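Local coordinates for protein putative S-adenosylmethionine-dependent methyltransferase (Bacteroides thetaiotaomicron, PDB 1WYZ) that probably acts as an S-adenosylmethionine-dependent methyltransferase of the RsmI-like family, at residues 15-18 with 19-23; 71-74 with 75-79; 180-183 with 184-188. All coordinates share one frame; numbering follows the deposited sequence.

Contact 1 of 3, residues 15-18 with 19-23; sequences TPLE and QVLPS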
ATOM      1  N   THR A  15     -18.491   3.597  -2.582  1.00 34.81           N
ATOM      2  CA  THR A  15     -18.604   3.939  -1.167  1.00 32.71           C
ATOM      3  C   THR A  15     -18.508   5.433  -0.946  1.00 30.86           C
ATOM      4  O   THR A  15     -18.019   6.165  -1.794  1.00 28.68           O
ATOM      5  CB  THR A  15     -17.465   3.332  -0.329  1.00 38.59           C
ATOM      6  OG1 THR A  15     -16.212   3.852  -0.804  1.00 37.74           O
ATOM      7  CG2 THR A  15     -17.471   1.816  -0.407  1.00 36.96           C
ATOM      8  N   PRO A  16     -18.970   5.903   0.217  1.00 42.21           N
ATOM      9  CA  PRO A  16     -18.893   7.343   0.505  1.00 41.42           C
ATOM     10  C   PRO A  16     -17.408   7.722   0.556  1.00 41.61           C
ATOM     11  O   PRO A  16     -16.637   7.109   1.297  1.00 41.14           O
ATOM     12  CB  PRO A  16     -19.557   7.457   1.878  1.00 38.73           C
ATOM     13  CG  PRO A  16     -20.535   6.290   1.886  1.00 40.87           C
ATOM     14  CD  PRO A  16     -19.726   5.179   1.259  1.00 37.76           C
ATOM     15  N   LEU A  17     -17.009   8.714  -0.234  1.00 48.72           N
ATOM     16  CA  LEU A  17     -15.613   9.154  -0.272  1.00 49.17           C
ATOM     17  C   LEU A  17     -14.954   9.327   1.105  1.00 50.69           C
ATOM     18  O   LEU A  17     -13.758   9.078   1.263  1.00 51.39           O
ATOM     19  CB  LEU A  17     -15.493  10.468  -1.048  1.00 32.32           C
ATOM     20  CG  LEU A  17     -15.206  10.409  -2.549  1.00 32.61           C
ATOM     21  CD1 LEU A  17     -16.244   9.570  -3.256  1.00 31.20           C
ATOM     22  CD2 LEU A  17     -15.181  11.831  -3.108  1.00 33.41           C
ATOM     23  N   GLU A  18     -15.729   9.745   2.097  1.00 39.38           N
ATOM     24  CA  GLU A  18     -15.204   9.955   3.439  1.00 41.70           C
ATOM     25  C   GLU A  18     -14.866   8.670   4.204  1.00 40.21           C
ATOM     26  O   GLU A  18     -14.259   8.720   5.279  1.00 39.79           O
ATOM     27  CB  GLU A  18     -16.189  10.791   4.267  1.00 76.51           C
ATOM     28  CG  GLU A  18     -17.623  10.277   4.255  1.00 82.12           C
ATOM     29  CD  GLU A  18     -18.434  10.804   3.076  1.00 84.34           C
ATOM     30  OE1 GLU A  18     -18.085  10.521   1.907  1.00 83.33           O
ATOM     31  OE2 GLU A  18     -19.434  11.509   3.329  1.00 85.48           O
ATOM     32  N   GLN A  19     -15.263   7.526   3.666  1.00 37.52           N
ATOM     33  CA  GLN A  19     -14.978   6.257   4.327  1.00 36.32           C
ATOM     34  C   GLN A  19     -13.562   5.784   3.985  1.00 33.58           C
ATOM     35  O   GLN A  19     -12.950   5.015   4.730  1.00 31.63           O
ATOM     36  CB  GLN A  19     -15.987   5.199   3.878  1.00 49.98           C
ATOM     37  CG  GLN A  19     -15.943   3.873   4.640  1.00 50.71           C
ATOM     38  CD  GLN A  19     -16.406   2.692   3.781  1.00 52.86           C
ATOM     39  OE1 GLN A  19     -17.469   2.736   3.154  1.00 53.50           O
ATOM     40  NE2 GLN A  19     -15.605   1.633   3.751  1.00 50.39           N
ATOM     41  N   VAL A  20     -13.034   6.265   2.865  1.00 34.87           N
ATOM     42  CA  VAL A  20     -11.717   5.827   2.435  1.00 32.25           C
ATOM     43  C   VAL A  20     -10.702   6.905   2.045  1.00 32.39           C
ATOM     44  O   VAL A  20      -9.571   6.579   1.688  1.00 29.99           O
ATOM     45  CB  VAL A  20     -11.871   4.830   1.278  1.00 31.06           C
ATOM     46  CG1 VAL A  20     -12.676   3.609   1.754  1.00 26.52           C
ATOM     47  CG2 VAL A  20     -12.570   5.507   0.099  1.00 28.24           C
ATOM     48  N   LEU A  21     -11.082   8.179   2.141  1.00 38.08           N
ATOM     49  CA  LEU A  21     -10.171   9.272   1.784  1.00 39.19           C
ATOM     50  C   LEU A  21      -9.999  10.308   2.890  1.00 40.75           C
ATOM     51  O   LEU A  21     -10.959  10.692   3.539  1.00 42.09           O
ATOM     52  CB  LEU A  21     -10.668   9.977   0.524  1.00 26.55           C
ATOM     53  CG  LEU A  21     -10.804   9.081  -0.707  1.00 27.62           C
ATOM     54  CD1 LEU A  21     -11.604   9.797  -1.769  1.00 26.01           C
ATOM     55  CD2 LEU A  21      -9.423   8.692  -1.228  1.00 28.87           C
ATOM     56  N   PRO A  22      -8.758  10.745   3.147  1.00 51.65           N
ATOM     57  CA  PRO A  22      -8.600  11.750   4.199  1.00 52.37           C
ATOM     58  C   PRO A  22      -9.202  13.076   3.697  1.00 53.90           C
ATOM     59  O   PRO A  22      -9.074  13.417   2.512  1.00 54.17           O
ATOM     60  CB  PRO A  22      -7.082  11.826   4.376  1.00 30.54           C
ATOM     61  CG  PRO A  22      -6.638  10.444   4.053  1.00 29.73           C
ATOM     62  CD  PRO A  22      -7.460  10.132   2.816  1.00 29.91           C
ATOM     63  N   SER A  23      -9.864  13.814   4.584  1.00 38.23           N
ATOM     64  CA  SER A  23     -10.474  15.079   4.188  1.00 37.44           C
ATOM     65  C   SER A  23      -9.430  16.102   3.733  1.00 36.93           C
ATOM     66  O   SER A  23      -9.757  17.069   3.049  1.00 37.70           O
ATOM     67  CB  SER A  23     -11.314  15.646   5.338  1.00 35.34           C
ATOM     68  OG  SER A  23     -10.532  15.886   6.493  1.00 36.51           O
TER
HETATM   69  O   HOH W   1     -12.801  11.419   5.576  1.00 36.73           O
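P16 and Q19 meet through the backbone, where the N of Q19 gives a hydrogen bond of 2.8 Å to the O of P16. The N-H points at the oxygen almost straight, at 166°, but the nitrogen stands above the carbonyl plane rather than on a lone pair. One residue further on, the O of L17 takes two weak bonds, one of 3.3 Å from the N of V20 and a more bent one of 3.0 Å from the N of L21. The two weak bonds shared by this carbonyl fit a helical turn that ends here. A water joins in where the chain leaves it, donating to the O of E18 at 3.1 Å and to the O of L21 at 2.8 Å.

The apolar part is small. CG of L17 lies against CD1 of L21 at 3.7 Å, the two side chains crossing at a slant, while L17 also packs on F46, K49 and V50 of helix 40-50.

The side chain of Q19 turns back toward T15 and P16: its CG is anti to the backbone N (chi1 -171°) and the chain is extended, which carries the amide to T15. There OE1 rests 3.5 Å from CB of T15 and close to CD of P16, whereas NE2 makes its hydrogen bond to the O of T202.

Q19 also packs on Y24 of the second subunit, and E18 on S23 of that subunit. The arrangement is that of a single, loosely bonded helical turn, 17-20, following the first strand of the N-terminal parallel-sheet domain and lying at the subunit interface.

Contact 2 of 3, residues 71-74 with 75-79; sequences EDIS and GYLKP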
ATOM      1  N   GLU A  71       7.035  12.721 -24.345  1.00 87.46           N
ATOM      2  CA  GLU A  71       7.158  14.089 -24.836  1.00 89.36           C
ATOM      3  C   GLU A  71       5.877  14.855 -24.497  1.00 86.76           C
ATOM      4  O   GLU A  71       5.928  15.963 -23.958  1.00 85.28           O
ATOM      5  CB  GLU A  71       7.375  14.080 -26.355  1.00126.95           C
ATOM      6  CG  GLU A  71       7.140  15.421 -27.053  1.00133.43           C
ATOM      7  CD  GLU A  71       8.074  16.521 -26.579  1.00136.11           C
ATOM      8  OE1 GLU A  71       7.972  16.929 -25.403  1.00136.96           O
ATOM      9  OE2 GLU A  71       8.910  16.977 -27.387  1.00136.71           O
ATOM     10  N   ASP A  72       4.732  14.253 -24.813  1.00 72.21           N
ATOM     11  CA  ASP A  72       3.440  14.870 -24.535  1.00 69.64           C
ATOM     12  C   ASP A  72       3.249  15.023 -23.031  1.00 66.78           C
ATOM     13  O   ASP A  72       2.755  16.051 -22.566  1.00 67.02           O
ATOM     14  CB  ASP A  72       2.308  14.027 -25.124  1.00 81.85           C
ATOM     15  CG  ASP A  72       2.482  13.776 -26.607  1.00 83.78           C
ATOM     16  OD1 ASP A  72       2.751  14.750 -27.351  1.00 84.58           O
ATOM     17  OD2 ASP A  72       2.340  12.611 -27.040  1.00 82.54           O
ATOM     18  N   ILE A  73       3.639  13.998 -22.274  1.00 48.63           N
ATOM     19  CA  ILE A  73       3.526  14.036 -20.816  1.00 43.52           C
ATOM     20  C   ILE A  73       4.226  15.294 -20.318  1.00 41.68           C
ATOM     21  O   ILE A  73       3.700  16.023 -19.471  1.00 41.36           O
ATOM     22  CB  ILE A  73       4.212  12.815 -20.162  1.00 53.11           C
ATOM     23  CG1 ILE A  73       3.443  11.539 -20.484  1.00 51.13           C
ATOM     24  CG2 ILE A  73       4.290  12.992 -18.648  1.00 50.88           C
ATOM     25  CD1 ILE A  73       2.235  11.662 -21.377  1.00 52.86           C
ATOM     26  N   SER A  74       5.419  15.539 -20.856  1.00 65.42           N
ATOM     27  CA  SER A  74       6.208  16.707 -20.483  1.00 63.58           C
ATOM     28  C   SER A  74       5.388  17.975 -20.692  1.00 64.28           C
ATOM     29  O   SER A  74       5.399  18.883 -19.851  1.00 63.96           O
ATOM     30  CB  SER A  74       7.479  16.771 -21.327  1.00 40.14           C
ATOM     31  OG  SER A  74       8.322  17.813 -20.885  1.00 36.81           O
ATOM     32  N   GLY A  75       4.684  18.029 -21.823  1.00 44.76           N
ATOM     33  CA  GLY A  75       3.851  19.175 -22.138  1.00 42.73           C
ATOM     34  C   GLY A  75       2.751  19.300 -21.110  1.00 41.30           C
ATOM     35  O   GLY A  75       2.378  20.398 -20.711  1.00 39.32           O
ATOM     36  N   TYR A  76       2.232  18.164 -20.672  1.00 42.01           N
ATOM     37  CA  TYR A  76       1.176  18.166 -19.672  1.00 44.03           C
ATOM     38  C   TYR A  76       1.659  18.747 -18.343  1.00 42.24           C
ATOM     39  O   TYR A  76       0.873  19.326 -17.592  1.00 41.95           O
ATOM     40  CB  TYR A  76       0.666  16.750 -19.419  1.00 65.18           C
ATOM     41  CG  TYR A  76       0.002  16.089 -20.598  1.00 69.90           C
ATOM     42  CD1 TYR A  76      -0.660  16.839 -21.570  1.00 71.61           C
ATOM     43  CD2 TYR A  76      -0.021  14.702 -20.708  1.00 71.46           C
ATOM     44  CE1 TYR A  76      -1.329  16.214 -22.622  1.00 74.38           C
ATOM     45  CE2 TYR A  76      -0.685  14.072 -21.749  1.00 73.28           C
ATOM     46  CZ  TYR A  76      -1.337  14.829 -22.702  1.00 74.55           C
ATOM     47  OH  TYR A  76      -1.989  14.195 -23.734  1.00 78.97           O
ATOM     48  N   LEU A  77       2.950  18.574 -18.056  1.00 38.26           N
ATOM     49  CA  LEU A  77       3.559  19.059 -16.822  1.00 35.23           C
ATOM     50  C   LEU A  77       3.888  20.551 -16.819  1.00 34.27           C
ATOM     51  O   LEU A  77       4.181  21.120 -15.767  1.00 33.28           O
ATOM     52  CB  LEU A  77       4.836  18.265 -16.526  1.00 39.80           C
ATOM     53  CG  LEU A  77       4.739  16.932 -15.777  1.00 38.87           C
ATOM     54  CD1 LEU A  77       3.665  16.066 -16.368  1.00 38.43           C
ATOM     55  CD2 LEU A  77       6.085  16.228 -15.841  1.00 42.26           C
ATOM     56  N   LYS A  78       3.831  21.174 -17.992  1.00 39.06           N
ATOM     57  CA  LYS A  78       4.151  22.593 -18.136  1.00 39.61           C
ATOM     58  C   LYS A  78       3.538  23.495 -17.073  1.00 37.84           C
ATOM     59  O   LYS A  78       4.196  24.410 -16.576  1.00 37.69           O
ATOM     60  CB  LYS A  78       3.757  23.088 -19.532  1.00 54.34           C
ATOM     61  CG  LYS A  78       4.576  22.476 -20.637  1.00 55.09           C
ATOM     62  CD  LYS A  78       4.295  23.114 -21.981  1.00 57.86           C
ATOM     63  CE  LYS A  78       5.187  22.490 -23.048  1.00 59.47           C
ATOM     64  NZ  LYS A  78       5.008  23.095 -24.390  1.00 63.05           N
ATOM     65  N   PRO A  79       2.263  23.272 -16.727  1.00 36.19           N
ATOM     66  CA  PRO A  79       1.702  24.147 -15.698  1.00 35.68           C
ATOM     67  C   PRO A  79       2.489  23.987 -14.393  1.00 36.64           C
ATOM     68  O   PRO A  79       2.812  24.977 -13.724  1.00 36.94           O
ATOM     69  CB  PRO A  79       0.266  23.662 -15.591  1.00 33.80           C
ATOM     70  CG  PRO A  79      -0.046  23.318 -17.020  1.00 33.81           C
ATOM     71  CD  PRO A  79       1.194  22.539 -17.428  1.00 34.41           C
TER
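The O of D72 lies over one face of the Y76 ring, 3.4 Å above its plane and displaced toward the rim. The same oxygen accepts the N-H of Y76, with the N at 2.9 Å and in the carbonyl plane, so the one oxygen is bonded by the N-H and covered by the ring of the same residue. With CG anti to the carbonyl carbon (chi1 -64°), the ring swings back along the preceding turn, and its CE2 meets CD1 of I73 at 3.8 Å. With the ring cut back to an alanine here, CD1 of I73 and the ring of Y62 would probably both lose their aromatic neighbour, and the O of D72 its cover on that side.

I73 uses its other branch on L77, CG2 touching CD1 of L77 at 3.9 Å. The backbone bond between the same two residues brings them together: the N of L77 bonds to the O of I73 at 3.0 Å, again in the carbonyl plane, and more weakly to the O of S74. Two residues earlier, the N of G75 bonds to the O of E71 at 3.2 Å. The regular pattern changes at P79, whose ring nitrogen carries no hydrogen; the helix kinks there, and the O of G75 takes the N of K78.

Further out, Y76 meets the ring of Y62, with planes about 25° apart, and touches I36 of strand 34-37. I73 and L77 lean on I107 of helix 100-110, while the OG of S74 forms a weak hydrogen bond with NE2 of Q111. Helix 70-81 is thus amphipathic, and it forms the helical arm of a beta-alpha-beta crossover from strand 62-63 to strand 86-89 in the N-terminal parallel sheet.

Contact 3 of 3, residues 180-183 with 184-188; sequences KMIE and DILQN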
ATOM      1  N   LYS A 180     -12.243 -19.611 -11.959  1.00 47.86           N
ATOM      2  CA  LYS A 180     -11.296 -20.463 -12.667  1.00 45.72           C
ATOM      3  C   LYS A 180      -9.923 -20.382 -12.005  1.00 42.57           C
ATOM      4  O   LYS A 180      -9.134 -21.327 -12.067  1.00 39.86           O
ATOM      5  CB  LYS A 180     -11.197 -20.061 -14.142  1.00 66.90           C
ATOM      6  CG  LYS A 180     -10.325 -21.001 -14.982  1.00 69.36           C
ATOM      7  CD  LYS A 180     -10.886 -22.419 -15.010  1.00 69.90           C
ATOM      8  CE  LYS A 180     -10.016 -23.350 -15.844  1.00 68.97           C
ATOM      9  NZ  LYS A 180      -8.672 -23.556 -15.237  1.00 70.97           N
HETATM   10  N   MSE A 181      -9.648 -19.248 -11.365  1.00 46.98           N
HETATM   11  CA  MSE A 181      -8.374 -19.051 -10.680  1.00 44.96           C
HETATM   12  C   MSE A 181      -8.317 -19.884  -9.400  1.00 42.88           C
HETATM   13  O   MSE A 181      -7.366 -20.637  -9.207  1.00 40.41           O
HETATM   14  CB  MSE A 181      -8.157 -17.571 -10.352  1.00 56.17           C
HETATM   15  CG  MSE A 181      -6.895 -17.295  -9.528  1.00 58.88           C
HETATM   16 SE   MSE A 181      -5.206 -17.536 -10.481  1.00 63.55          SE
HETATM   17  CE  MSE A 181      -4.848 -19.388 -10.110  1.00 59.81           C
ATOM     18  N   ILE A 182      -9.327 -19.773  -8.536  1.00 42.08           N
ATOM     19  CA  ILE A 182      -9.311 -20.559  -7.308  1.00 42.14           C
ATOM     20  C   ILE A 182      -9.131 -22.039  -7.640  1.00 40.64           C
ATOM     21  O   ILE A 182      -8.435 -22.764  -6.927  1.00 39.72           O
ATOM     22  CB  ILE A 182     -10.601 -20.352  -6.446  1.00 86.05           C
ATOM     23  CG1 ILE A 182     -11.859 -20.632  -7.275  1.00 90.07           C
ATOM     24  CG2 ILE A 182     -10.627 -18.940  -5.866  1.00 85.72           C
ATOM     25  CD1 ILE A 182     -12.259 -22.091  -7.332  1.00 65.41           C
ATOM     26  N   GLU A 183      -9.742 -22.480  -8.735  1.00 38.85           N
ATOM     27  CA  GLU A 183      -9.620 -23.867  -9.163  1.00 37.41           C
ATOM     28  C   GLU A 183      -8.154 -24.123  -9.452  1.00 34.56           C
ATOM     29  O   GLU A 183      -7.617 -25.153  -9.064  1.00 33.67           O
ATOM     30  CB  GLU A 183     -10.451 -24.130 -10.429  1.00 64.44           C
ATOM     31  CG  GLU A 183     -10.211 -25.497 -11.072  1.00 67.50           C
ATOM     32  CD  GLU A 183     -10.801 -26.653 -10.269  1.00 71.08           C
ATOM     33  OE1 GLU A 183     -10.945 -26.516  -9.029  1.00 69.50           O
ATOM     34  OE2 GLU A 183     -11.107 -27.705 -10.881  1.00 70.73           O
ATOM     35  N   ASP A 184      -7.501 -23.177 -10.122  1.00 34.76           N
ATOM     36  CA  ASP A 184      -6.081 -23.327 -10.443  1.00 34.27           C
ATOM     37  C   ASP A 184      -5.154 -23.320  -9.219  1.00 33.15           C
ATOM     38  O   ASP A 184      -4.187 -24.094  -9.161  1.00 30.52           O
ATOM     39  CB  ASP A 184      -5.623 -22.246 -11.429  1.00 46.28           C
ATOM     40  CG  ASP A 184      -6.085 -22.519 -12.845  1.00 47.81           C
ATOM     41  OD1 ASP A 184      -6.014 -23.685 -13.277  1.00 48.20           O
ATOM     42  OD2 ASP A 184      -6.510 -21.564 -13.529  1.00 48.46           O
ATOM     43  N   ILE A 185      -5.448 -22.456  -8.250  1.00 34.37           N
ATOM     44  CA  ILE A 185      -4.632 -22.364  -7.051  1.00 36.34           C
ATOM     45  C   ILE A 185      -4.633 -23.674  -6.266  1.00 38.68           C
ATOM     46  O   ILE A 185      -3.576 -24.157  -5.843  1.00 38.10           O
ATOM     47  CB  ILE A 185      -5.116 -21.200  -6.151  1.00 35.78           C
ATOM     48  CG1 ILE A 185      -4.991 -19.888  -6.927  1.00 34.19           C
ATOM     49  CG2 ILE A 185      -4.292 -21.138  -4.860  1.00 34.64           C
ATOM     50  CD1 ILE A 185      -3.647 -19.241  -6.954  1.00 48.01           C
ATOM     51  N   LEU A 186      -5.815 -24.265  -6.102  1.00 44.82           N
ATOM     52  CA  LEU A 186      -5.950 -25.508  -5.349  1.00 46.43           C
ATOM     53  C   LEU A 186      -5.509 -26.767  -6.094  1.00 46.90           C
ATOM     54  O   LEU A 186      -5.347 -27.833  -5.491  1.00 46.45           O
ATOM     55  CB  LEU A 186      -7.390 -25.654  -4.853  1.00 87.18           C
ATOM     56  CG  LEU A 186      -8.513 -25.625  -5.891  1.00 90.21           C
ATOM     57  CD1 LEU A 186      -8.658 -27.005  -6.533  1.00 90.80           C
ATOM     58  CD2 LEU A 186      -9.820 -25.215  -5.204  1.00 91.47           C
ATOM     59  N   GLN A 187      -5.313 -26.653  -7.402  1.00 40.75           N
ATOM     60  CA  GLN A 187      -4.847 -27.796  -8.169  1.00 41.14           C
ATOM     61  C   GLN A 187      -3.323 -27.827  -8.145  1.00 39.64           C
ATOM     62  O   GLN A 187      -2.719 -28.880  -7.942  1.00 40.50           O
ATOM     63  CB  GLN A 187      -5.326 -27.724  -9.619  1.00 54.04           C
ATOM     64  CG  GLN A 187      -6.816 -27.902  -9.772  1.00 55.91           C
ATOM     65  CD  GLN A 187      -7.270 -29.244  -9.266  1.00 56.77           C
ATOM     66  OE1 GLN A 187      -8.428 -29.416  -8.893  1.00 58.37           O
ATOM     67  NE2 GLN A 187      -6.360 -30.212  -9.255  1.00 55.55           N
ATOM     68  N   ASN A 188      -2.708 -26.661  -8.320  1.00 44.08           N
ATOM     69  CA  ASN A 188      -1.248 -26.543  -8.356  1.00 42.57           C
ATOM     70  C   ASN A 188      -0.512 -26.248  -7.048  1.00 41.82           C
ATOM     71  O   ASN A 188       0.680 -26.540  -6.933  1.00 42.43           O
ATOM     72  CB  ASN A 188      -0.848 -25.480  -9.383  1.00 41.51           C
ATOM     73  CG  ASN A 188      -1.540 -25.671 -10.712  1.00 40.38           C
ATOM     74  OD1 ASN A 188      -2.635 -25.145 -10.936  1.00 39.09           O
ATOM     75  ND2 ASN A 188      -0.920 -26.442 -11.598  1.00 37.84           N
TER
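D184 and K180 form an i to i+4 salt bridge on helix 178-188, an alpha-helix of the C-terminal domain that connects strands 168-173 and 194-199 of its mixed sheet. From CB outward, D184 first meets CE of selenomethionine M181, in a packing contact modelled so tightly that its exact length is doubtful. CG comes next, turned anti to the carbonyl carbon (chi1 -76°), which points the carboxylate back along the helix to the turn before; CG itself lies 3.4 Å from the O of K180.

At the tip the two oxygens part ways. OD1 takes the salt bridge from NZ of K180 at 3.3 Å. OD2 has only a weak bond to that NZ and finds its stronger mate in R151 of helix 150-165. It also sits 3.0 Å from the O of K180, acceptor facing acceptor, an unfavourable approach that the nearby charges of K180 and R151 probably ease. K180 can reach because its chain leaves anti to the backbone N (chi1 -174°) and then bends twice, curling NZ back over the next turn.

The buried side of the helix is apolar. M181 and I185 lie at a slant to each other and both rest on F171 of strand 168-173; M181 and I182 also touch F230 of strand 228-233. Toward solvent, the carboxylate of E183 and the amide of Q187 stand with their planes 73° apart, while OE1 of E183 lies 3.4 Å from CD1 of L186. On the buried side, the N of I185 bonds to the O of M181 at 2.8 Å, approaching nearly along the C=O axis.

All three contacts are local, joining residues a turn or so apart, and none touches another: centres are about 30 Å apart for contacts 1 and 2 and about 44 Å for contacts 2 and 3, which lie on opposite sides of the chain's centre. Contact 1 is a surface turn, water-bridged and facing the second subunit. Contacts 2 and 3 are partly buried, each on a helix with one side packed inward. Contacts 1 and 2 belong to the N-terminal parallel-sheet domain, contact 3 to the mixed-sheet domain. Aromatic packing marks contact 2, a salt bridge contact 3, and a turn held by one sound and two weak backbone bonds contact 1.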